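Local coordinates for sialidase B (Streptococcus pneumoniae TIGR4, PDB 4XJA), which catalyses the hydrolysis of alpha-linked terminal sialic acid residues from oligosaccharides, glycoproteins and glycolipids, at residues A[284-289]-A[306-311]; A[229-234]-A[640-645]; A[205-210]-A[631-636]. The protein carries 1 engineered substitution. All coordinates share one frame; numbering follows the deposited sequence. Where two conformers were deposited one is given.

Contact 1 (A[284-289]-A[306-311]); sequences SASFID and DVMPAG. With SFJ ((2R,3R,4R,5R,6R)-5-acetamido-2,3-difluoro-4-hydroxy-6-[(1R,2R)-1,2,3-trihydroxypropyl]tetrahydro-2H-pyran-2-carboxylic acid), chain F.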
# COMPACT_ATOMS: atom_id res chain seq x y z
N SER A 284 1.77 18.25 8.59
CA SER A 284 1.00 17.26 9.37
C SER A 284 1.89 16.26 10.09
O SER A 284 2.97 15.89 9.59
CB SER A 284 0.05 16.47 8.45
OG SER A 284 -0.64 15.44 9.16
N ALA A 285 1.45 15.81 11.25
CA ALA A 285 2.10 14.69 11.92
C ALA A 285 1.59 13.41 11.27
O ALA A 285 0.54 13.42 10.60
CB ALA A 285 1.80 14.71 13.41
N SER A 286 2.32 12.30 11.43
CA SER A 286 1.89 11.05 10.80
C SER A 286 2.40 9.80 11.52
O SER A 286 3.31 9.88 12.35
CB SER A 286 2.30 11.01 9.33
OG SER A 286 3.71 11.16 9.18
N PHE A 287 1.79 8.66 11.19
CA PHE A 287 2.28 7.34 11.59
C PHE A 287 2.68 6.60 10.33
O PHE A 287 2.15 6.88 9.27
CB PHE A 287 1.16 6.56 12.29
CG PHE A 287 0.68 7.21 13.56
CD1 PHE A 287 1.33 6.97 14.76
CD2 PHE A 287 -0.40 8.07 13.55
CE1 PHE A 287 0.90 7.57 15.94
CE2 PHE A 287 -0.85 8.67 14.71
CZ PHE A 287 -0.20 8.42 15.91
N ILE A 288 3.62 5.66 10.41
CA ILE A 288 4.04 4.96 9.20
C ILE A 288 4.70 3.63 9.56
O ILE A 288 5.42 3.55 10.56
CB ILE A 288 4.97 5.86 8.33
CG1 ILE A 288 5.45 5.15 7.07
CG2 ILE A 288 6.16 6.40 9.13
CD1 ILE A 288 6.15 6.09 6.11
N ASP A 289 4.43 2.60 8.76
CA ASP A 289 5.02 1.26 8.92
C ASP A 289 4.59 0.56 10.21
O ASP A 289 5.25 0.67 11.24
CB ASP A 289 6.56 1.31 8.85
CG ASP A 289 7.08 1.73 7.48
OD1 ASP A 289 6.27 1.80 6.53
OD2 ASP A 289 8.30 1.96 7.35
N ASP A 306 5.90 3.53 13.39
CA ASP A 306 6.73 4.73 13.55
C ASP A 306 5.82 5.94 13.74
O ASP A 306 4.71 5.97 13.22
CB ASP A 306 7.60 5.00 12.32
CG ASP A 306 8.50 3.83 11.93
OD1 ASP A 306 8.91 3.01 12.79
OD2 ASP A 306 8.84 3.76 10.73
N VAL A 307 6.30 6.93 14.48
CA VAL A 307 5.55 8.18 14.66
C VAL A 307 6.41 9.33 14.19
O VAL A 307 7.57 9.44 14.61
CB VAL A 307 5.24 8.47 16.13
CG1 VAL A 307 4.12 9.50 16.22
CG2 VAL A 307 4.86 7.21 16.85
N MET A 308 5.85 10.19 13.35
CA MET A 308 6.56 11.34 12.83
C MET A 308 5.83 12.60 13.27
O MET A 308 4.62 12.72 13.07
CB MET A 308 6.58 11.31 11.30
CG MET A 308 7.22 10.07 10.72
SD MET A 308 9.00 10.10 10.92
CE MET A 308 9.38 8.55 10.11
N PRO A 309 6.56 13.55 13.88
CA PRO A 309 5.97 14.83 14.27
C PRO A 309 5.68 15.65 13.03
O PRO A 309 6.10 15.26 11.93
CB PRO A 309 7.08 15.52 15.08
CG PRO A 309 8.01 14.40 15.49
CD PRO A 309 7.94 13.40 14.36
N ALA A 310 5.00 16.77 13.21
CA ALA A 310 4.52 17.58 12.10
C ALA A 310 5.63 17.91 11.12
O ALA A 310 6.69 18.41 11.51
CB ALA A 310 3.88 18.86 12.62
N GLY A 311 5.40 17.59 9.84
CA GLY A 311 6.34 17.91 8.78
C GLY A 311 7.60 17.05 8.73
O GLY A 311 8.54 17.35 7.97
C11 SFJ F . 9.83 5.07 7.66
C9 SFJ F . 13.54 5.05 2.57
C10 SFJ F . 9.74 5.08 6.13
C1 SFJ F . 9.77 1.89 0.20
C7 SFJ F . 11.17 4.95 2.90
C4 SFJ F . 8.15 2.75 3.72
C3 SFJ F . 8.07 2.61 2.14
C5 SFJ F . 9.21 3.81 4.09
C6 SFJ F . 10.55 3.58 3.40
C2 SFJ F . 9.56 2.81 1.44
N5 SFJ F . 9.40 3.92 5.53
O10 SFJ F . 9.92 6.11 5.53
O9 SFJ F . 13.49 6.28 3.22
O1A SFJ F . 10.90 1.42 0.01
O8 SFJ F . 12.38 3.77 1.05
O7 SFJ F . 10.27 6.00 2.53
O4 SFJ F . 6.96 2.99 4.33
O6 SFJ F . 10.51 2.60 2.41
FAI SFJ F . 7.37 3.34 1.80
FAJ SFJ F . 9.79 3.90 0.87
O1B SFJ F . 8.77 1.80 -0.51
C8 SFJ F . 12.29 4.93 1.81
O HOH W 1 9.78 1.88 9.51
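S286 to D289 run antiparallel to D306 to M308, S286–M308 and I288–D306 forming hydrogen-bonded pairs and F287–V307 the non-hydrogen-bonded pair between them. This is the beta hairpin of strands 286-294 and 301-308, in a blade of the sialidase beta-propeller. The strand directions differ by 148°, and the bond from M308 N to S286 O is short, at 2.7 Å. Beyond the last pair the chains stay joined by a bond from G311 N to S284 O; the positive phi of residue 311 suits glycine.

F287 and V307 lie side by side on one face, CE1 of the ring 3.8 Å from CG1 of the valine. F260 stacks on the phenyl ring and F436 meets it edge-to-face, and these aromatic rings pack this face. I288, M308 and D306 share the other face. The branched isoleucine divides its work there: CG2 packs 4.0 Å from CE of M308 and also against CB of D306. CG1, anti to the backbone N (chi1 179°), carries CD1 away to lie 3.7 Å from C10 of the bound difluoro sialic acid analogue. S286, small and polar, sets OG against CB of M308 and bonds to S233 OG.

At the pocket end the two aspartates have different tasks. D306 OD1 accepts from L452 N, tying the side chain past strand 286-294 to strand 451-459, which lies beyond it in the sheet. D289 uses both carboxylate oxygens on the inhibitor: OD1 accepts from its O4 at 2.6 Å, while OD2 takes the acetamido N5-H at 2.9 Å.

Contact 2 (A[229-234]-A[640-645]); sequences GTHDSK and ELHLSN. With SFJ ((2R,3R,4R,5R,6R)-5-acetamido-2,3-difluoro-4-hydroxy-6-[(1R,2R)-1,2,3-trihydroxypropyl]tetrahydro-2H-pyran-2-carboxylic acid), chain F; DMS (dimethyl sulfoxide), chain D.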
# COMPACT_ATOMS: atom_id res chain seq x y z
N GLY A 229 -1.66 11.44 -1.18
CA GLY A 229 -1.11 10.54 -2.18
C GLY A 229 -0.41 9.37 -1.50
O GLY A 229 -0.60 9.14 -0.31
N THR A 230 0.41 8.63 -2.25
CA THR A 230 1.07 7.45 -1.69
C THR A 230 2.42 7.74 -1.04
O THR A 230 3.12 6.81 -0.65
CB THR A 230 1.25 6.37 -2.75
OG1 THR A 230 1.86 6.94 -3.91
CG2 THR A 230 -0.10 5.75 -3.12
N HIS A 231 2.79 9.01 -0.94
CA HIS A 231 4.08 9.43 -0.40
C HIS A 231 4.30 8.93 1.03
O HIS A 231 3.36 8.93 1.83
CB HIS A 231 4.13 10.97 -0.33
CG HIS A 231 4.14 11.64 -1.66
ND1 HIS A 231 5.03 11.31 -2.68
CD2 HIS A 231 3.40 12.67 -2.15
CE1 HIS A 231 4.81 12.08 -3.72
NE2 HIS A 231 3.83 12.92 -3.43
N ASP A 232 5.53 8.55 1.37
CA ASP A 232 5.87 8.30 2.77
C ASP A 232 5.93 9.63 3.50
O ASP A 232 5.89 10.69 2.87
CB ASP A 232 7.22 7.57 2.89
CG ASP A 232 8.35 8.28 2.17
OD1 ASP A 232 8.12 8.77 1.04
OD2 ASP A 232 9.46 8.37 2.73
N SER A 233 6.01 9.57 4.83
CA SER A 233 6.16 10.78 5.64
C SER A 233 7.38 11.55 5.12
O SER A 233 8.35 10.92 4.70
CB SER A 233 6.35 10.41 7.11
OG SER A 233 5.29 9.58 7.55
N LYS A 234 7.35 12.89 5.13
CA LYS A 234 6.27 13.70 5.70
C LYS A 234 4.98 13.63 4.89
O LYS A 234 5.00 13.66 3.66
CB LYS A 234 6.72 15.17 5.81
CG LYS A 234 7.06 15.81 4.46
CD LYS A 234 7.68 17.20 4.62
CE LYS A 234 8.10 17.80 3.27
NZ LYS A 234 8.61 19.20 3.42
N GLU A 640 4.08 5.50 -11.12
CA GLU A 640 2.93 4.79 -10.53
C GLU A 640 2.53 5.30 -9.15
O GLU A 640 1.97 4.57 -8.33
CB GLU A 640 3.18 3.26 -10.52
CG GLU A 640 3.65 2.72 -11.88
CD GLU A 640 3.37 1.24 -12.11
OE1 GLU A 640 3.01 0.52 -11.14
OE2 GLU A 640 3.50 0.78 -13.27
N LEU A 641 2.83 6.58 -8.90
CA LEU A 641 2.41 7.24 -7.67
C LEU A 641 0.90 7.47 -7.64
O LEU A 641 0.26 7.65 -8.67
CB LEU A 641 3.09 8.60 -7.54
CG LEU A 641 4.61 8.66 -7.52
CD1 LEU A 641 5.09 10.11 -7.54
CD2 LEU A 641 5.16 7.94 -6.30
N HIS A 642 0.33 7.47 -6.44
CA HIS A 642 -1.03 7.94 -6.22
C HIS A 642 -2.06 7.14 -7.01
O HIS A 642 -2.88 7.72 -7.73
CB HIS A 642 -1.13 9.43 -6.55
CG HIS A 642 0.05 10.23 -6.12
ND1 HIS A 642 0.69 10.04 -4.89
CD2 HIS A 642 0.77 11.19 -6.73
CE1 HIS A 642 1.70 10.84 -4.78
NE2 HIS A 642 1.78 11.58 -5.89
N LEU A 643 -2.03 5.82 -6.87
CA LEU A 643 -3.05 4.95 -7.46
C LEU A 643 -3.98 4.45 -6.37
O LEU A 643 -3.53 4.11 -5.27
CB LEU A 643 -2.40 3.74 -8.14
CG LEU A 643 -1.26 4.00 -9.13
CD1 LEU A 643 -0.74 2.67 -9.70
CD2 LEU A 643 -1.76 4.90 -10.25
N SER A 644 -5.28 4.38 -6.67
CA SER A 644 -6.24 3.92 -5.68
C SER A 644 -6.61 2.46 -5.87
O SER A 644 -6.68 1.97 -7.00
CB SER A 644 -7.50 4.79 -5.72
OG SER A 644 -7.20 6.09 -5.22
N ASN A 645 -6.85 1.77 -4.76
CA ASN A 645 -7.36 0.40 -4.78
C ASN A 645 -6.44 -0.57 -5.50
O ASN A 645 -6.89 -1.41 -6.28
CB ASN A 645 -8.79 0.36 -5.35
CG ASN A 645 -9.78 1.10 -4.48
OD1 ASN A 645 -9.46 1.49 -3.35
ND2 ASN A 645 -11.01 1.27 -4.98
C11 SFJ F . 9.83 5.07 7.66
C9 SFJ F . 13.54 5.05 2.57
C10 SFJ F . 9.74 5.08 6.13
C1 SFJ F . 9.77 1.89 0.20
C7 SFJ F . 11.17 4.95 2.90
C4 SFJ F . 8.15 2.75 3.72
C3 SFJ F . 8.07 2.61 2.14
C5 SFJ F . 9.21 3.81 4.09
C6 SFJ F . 10.55 3.58 3.40
C2 SFJ F . 9.56 2.81 1.44
N5 SFJ F . 9.40 3.92 5.53
O10 SFJ F . 9.92 6.11 5.53
O9 SFJ F . 13.49 6.28 3.22
O1A SFJ F . 10.90 1.42 0.01
O8 SFJ F . 12.38 3.77 1.05
O7 SFJ F . 10.27 6.00 2.53
O4 SFJ F . 6.96 2.99 4.33
O6 SFJ F . 10.51 2.60 2.41
FAI SFJ F . 7.37 3.34 1.80
FAJ SFJ F . 9.79 3.90 0.87
O1B SFJ F . 8.77 1.80 -0.51
C8 SFJ F . 12.29 4.93 1.81
S DMS D . -6.86 6.80 -9.40
O DMS D . -6.35 5.45 -8.97
C1 DMS D . -8.66 6.77 -9.25
C2 DMS D . -6.47 7.98 -8.09
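T230 and H642 meet because OG1 of the threonine is turned between its own N and carbonyl carbon (chi1 51°), facing the backbone of 642, while the histidine swings CG beside its own N and brings the ring beside the backbone of 229 and 230, with ND1 facing T230 N. Two bonds of opposite direction result. H642 N donates to T230 OG1 at 3.0 Å, and T230 N donates to H642 ND1, also at 3.0 Å, lying almost in the imidazole plane. Threonine suits the place because its hydroxyl accepts while its CG2 methyl packs 3.9 Å from H642 CA. Histidine suits its own because one ring nitrogen can accept and the other donate: with ND1 taking a backbone N-H, NE2 is consistent with carrying the proton bonded to K277 O.

G229 lets the ring come close, its CA only 3.3 Å from H642 ND1, and its positive phi is natural for glycine. The next residue but one adds a T-shaped stack: H642 turns its CE1 edge to a face of H231, the planes at 78° and the centroids 4.6 Å apart. CE1 sits toward the rim of that face, near NE2 of H231, which also bonds to K277 O. L641 CB covers one face of the H642 ring, 3.5 Å above its centre.

Segment 229-234 runs on into D232, by similarity the proton acceptor of the active site, beside the bound inhibitor. Both segments are loops. One, 229-234, bridges strands 219-226 and 237-244 of a propeller blade; the other, 640-645, links strands 626-631 and 647-652, and Y205 of strand 205-213 packs against both T230 and H642.

Contact 3 (A[205-210]-A[631-636]); sequences YFRIPT and EKYDSW. With SFJ ((2R,3R,4R,5R,6R)-5-acetamido-2,3-difluoro-4-hydroxy-6-[(1R,2R)-1,2,3-trihydroxypropyl]tetrahydro-2H-pyran-2-carboxylic acid), chain F.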
# COMPACT_ATOMS: atom_id res chain seq x y z
N TYR A 205 -5.71 6.51 -0.52
CA TYR A 205 -4.54 5.67 -0.82
C TYR A 205 -4.14 4.80 0.35
O TYR A 205 -4.37 5.16 1.50
CB TYR A 205 -3.35 6.55 -1.23
CG TYR A 205 -3.75 7.55 -2.29
CD1 TYR A 205 -3.84 7.16 -3.61
CD2 TYR A 205 -4.12 8.83 -1.95
CE1 TYR A 205 -4.24 8.05 -4.59
CE2 TYR A 205 -4.53 9.73 -2.92
CZ TYR A 205 -4.59 9.33 -4.23
OH TYR A 205 -5.00 10.22 -5.20
N PHE A 206 -3.52 3.66 0.05
CA PHE A 206 -3.07 2.73 1.09
C PHE A 206 -1.74 2.13 0.69
O PHE A 206 -1.49 1.88 -0.49
CB PHE A 206 -4.12 1.62 1.29
CG PHE A 206 -5.47 2.14 1.73
CD1 PHE A 206 -5.74 2.38 3.08
CD2 PHE A 206 -6.46 2.38 0.80
CE1 PHE A 206 -6.98 2.87 3.48
CE2 PHE A 206 -7.71 2.87 1.19
CZ PHE A 206 -7.97 3.12 2.53
N ARG A 207 -0.88 1.89 1.68
CA ARG A 207 0.36 1.17 1.46
C ARG A 207 0.72 0.41 2.73
O ARG A 207 0.16 0.67 3.78
CB ARG A 207 1.51 2.12 1.10
CG ARG A 207 1.59 2.58 -0.37
CD ARG A 207 3.05 2.93 -0.74
NE ARG A 207 3.93 1.79 -0.52
CZ ARG A 207 5.27 1.83 -0.57
NH1 ARG A 207 5.90 2.97 -0.86
NH2 ARG A 207 5.97 0.73 -0.35
N ILE A 208 1.69 -0.49 2.61
CA ILE A 208 2.27 -1.18 3.77
C ILE A 208 1.26 -2.09 4.50
O ILE A 208 0.99 -1.90 5.68
CB ILE A 208 2.92 -0.19 4.77
CG1 ILE A 208 3.60 0.99 4.05
CG2 ILE A 208 3.94 -0.91 5.63
CD1 ILE A 208 4.74 0.61 3.11
N PRO A 209 0.72 -3.09 3.79
CA PRO A 209 -0.23 -4.02 4.41
C PRO A 209 0.43 -4.98 5.38
O PRO A 209 1.60 -5.34 5.19
CB PRO A 209 -0.76 -4.82 3.22
CG PRO A 209 0.38 -4.83 2.24
CD PRO A 209 1.02 -3.45 2.39
N THR A 210 -0.32 -5.38 6.41
CA THR A 210 0.07 -6.46 7.31
C THR A 210 -1.11 -7.44 7.48
O THR A 210 -2.26 -7.08 7.25
CB THR A 210 0.44 -5.95 8.71
OG1 THR A 210 -0.76 -5.71 9.45
CG2 THR A 210 1.27 -4.66 8.63
N GLU A 631 0.58 -4.88 -2.27
CA GLU A 631 0.58 -3.75 -3.20
C GLU A 631 0.71 -4.26 -4.62
O GLU A 631 1.80 -4.68 -5.04
CB GLU A 631 1.75 -2.80 -2.86
CG GLU A 631 1.58 -2.11 -1.50
CD GLU A 631 2.80 -1.34 -1.05
OE1 GLU A 631 3.86 -1.40 -1.73
OE2 GLU A 631 2.70 -0.67 0.01
N LYS A 632 -0.39 -4.22 -5.38
CA LYS A 632 -0.36 -4.66 -6.78
C LYS A 632 0.02 -3.52 -7.73
O LYS A 632 -0.73 -3.14 -8.64
CB LYS A 632 -1.68 -5.30 -7.21
CG LYS A 632 -1.52 -6.25 -8.42
CD LYS A 632 -2.86 -6.64 -9.05
CE LYS A 632 -2.66 -7.42 -10.33
NZ LYS A 632 -1.98 -8.73 -10.05
N TYR A 633 1.23 -2.99 -7.53
CA TYR A 633 1.77 -1.96 -8.41
C TYR A 633 3.22 -1.73 -8.04
O TYR A 633 3.69 -2.23 -7.03
CB TYR A 633 0.97 -0.65 -8.30
CG TYR A 633 1.28 0.22 -7.10
CD1 TYR A 633 1.03 -0.21 -5.81
CD2 TYR A 633 1.83 1.49 -7.28
CE1 TYR A 633 1.33 0.61 -4.72
CE2 TYR A 633 2.11 2.30 -6.21
CZ TYR A 633 1.86 1.87 -4.93
OH TYR A 633 2.14 2.70 -3.88
N ASP A 634 3.94 -0.99 -8.87
CA ASP A 634 5.33 -0.70 -8.51
C ASP A 634 5.35 0.53 -7.61
O ASP A 634 5.24 1.67 -8.08
CB ASP A 634 6.17 -0.48 -9.77
CG ASP A 634 7.66 -0.43 -9.47
OD1 ASP A 634 8.05 0.16 -8.44
OD2 ASP A 634 8.45 -0.99 -10.26
N SER A 635 5.47 0.30 -6.30
CA SER A 635 5.46 1.42 -5.34
C SER A 635 6.78 2.18 -5.28
O SER A 635 6.93 3.12 -4.48
CB SER A 635 5.03 0.94 -3.95
OG SER A 635 5.91 -0.04 -3.45
N TRP A 636 7.75 1.80 -6.11
CA TRP A 636 8.99 2.58 -6.23
C TRP A 636 8.91 3.53 -7.41
O TRP A 636 9.38 4.67 -7.33
CB TRP A 636 10.19 1.65 -6.44
CG TRP A 636 11.52 2.36 -6.34
CD1 TRP A 636 12.28 2.85 -7.38
CD2 TRP A 636 12.24 2.65 -5.14
NE1 TRP A 636 13.44 3.42 -6.88
CE2 TRP A 636 13.44 3.31 -5.52
CE3 TRP A 636 12.01 2.42 -3.78
CZ2 TRP A 636 14.38 3.74 -4.58
CZ3 TRP A 636 12.95 2.83 -2.85
CH2 TRP A 636 14.12 3.49 -3.26
C11 SFJ F . 9.83 5.07 7.66
C9 SFJ F . 13.54 5.05 2.57
C10 SFJ F . 9.74 5.08 6.13
C1 SFJ F . 9.77 1.89 0.20
C7 SFJ F . 11.17 4.95 2.90
C4 SFJ F . 8.15 2.75 3.72
C3 SFJ F . 8.07 2.61 2.14
C5 SFJ F . 9.21 3.81 4.09
C6 SFJ F . 10.55 3.58 3.40
C2 SFJ F . 9.56 2.81 1.44
N5 SFJ F . 9.40 3.92 5.53
O10 SFJ F . 9.92 6.11 5.53
O9 SFJ F . 13.49 6.28 3.22
O1A SFJ F . 10.90 1.42 0.01
O8 SFJ F . 12.38 3.77 1.05
O7 SFJ F . 10.27 6.00 2.53
O4 SFJ F . 6.96 2.99 4.33
O6 SFJ F . 10.51 2.60 2.41
FAI SFJ F . 7.37 3.34 1.80
FAJ SFJ F . 9.79 3.90 0.87
O1B SFJ F . 8.77 1.80 -0.51
C8 SFJ F . 12.29 4.93 1.81
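R207 and E631 form a buried salt bridge in which NE donates to OE2 at 2.8 Å, almost perfectly straight (178°). OE2 lies in the guanidinium plane, but the carboxylate is tilted, so the N-H arrives from above the carboxylate plane. The same oxygen takes a second bond, from I208 N at 2.8 Å, on its anti side. OE1 is satisfied too: S635 OG donates to it at 3.0 Å on the syn side, Y615 N is a further partner, and R207 NH2 adds a weak bond.

Glutamate is long enough to reach across from the end of strand 626-631 to strand 205-213, the first strand of its propeller blade. In sialidases three arginines hold the substrate carboxylate; R207 is one by similarity, with R519 and R581. Here NH1 and NH2 both donate to O1B of the inhibitor, at 3.1 and 3.0 Å. The bend at chi3 (58°) turns the guanidinium so that NE faces E631 while these two reach the ligand.

S635 OG lies over one guanidinium face without bonding to it and the inhibitor fluorine FAI over the other. Y633 presents OH to the arginine chain, 3.3 Å from CD of R207.

The segments follow the chain as 205-210, 229-234, 284-289, 306-311, 631-636 and 640-645. Contact 1 is thus nested within the loops closed by the other two, whereas contacts 2 and 3 interleave, each joining an early part of the propeller to its late part. Their centres lie about 8 Å apart, and E640 OE1 and D634 N, on one loop after strand 626-631, form a probable hydrogen bond. Contact 1 sits farther off, its centre about 15 Å from that of contact 2 and 18 Å from that of contact 3, in another sheet than strand 205-213 of contact 3. All three border the same inhibitor, so residues distant in sequence together build one sialic acid pocket.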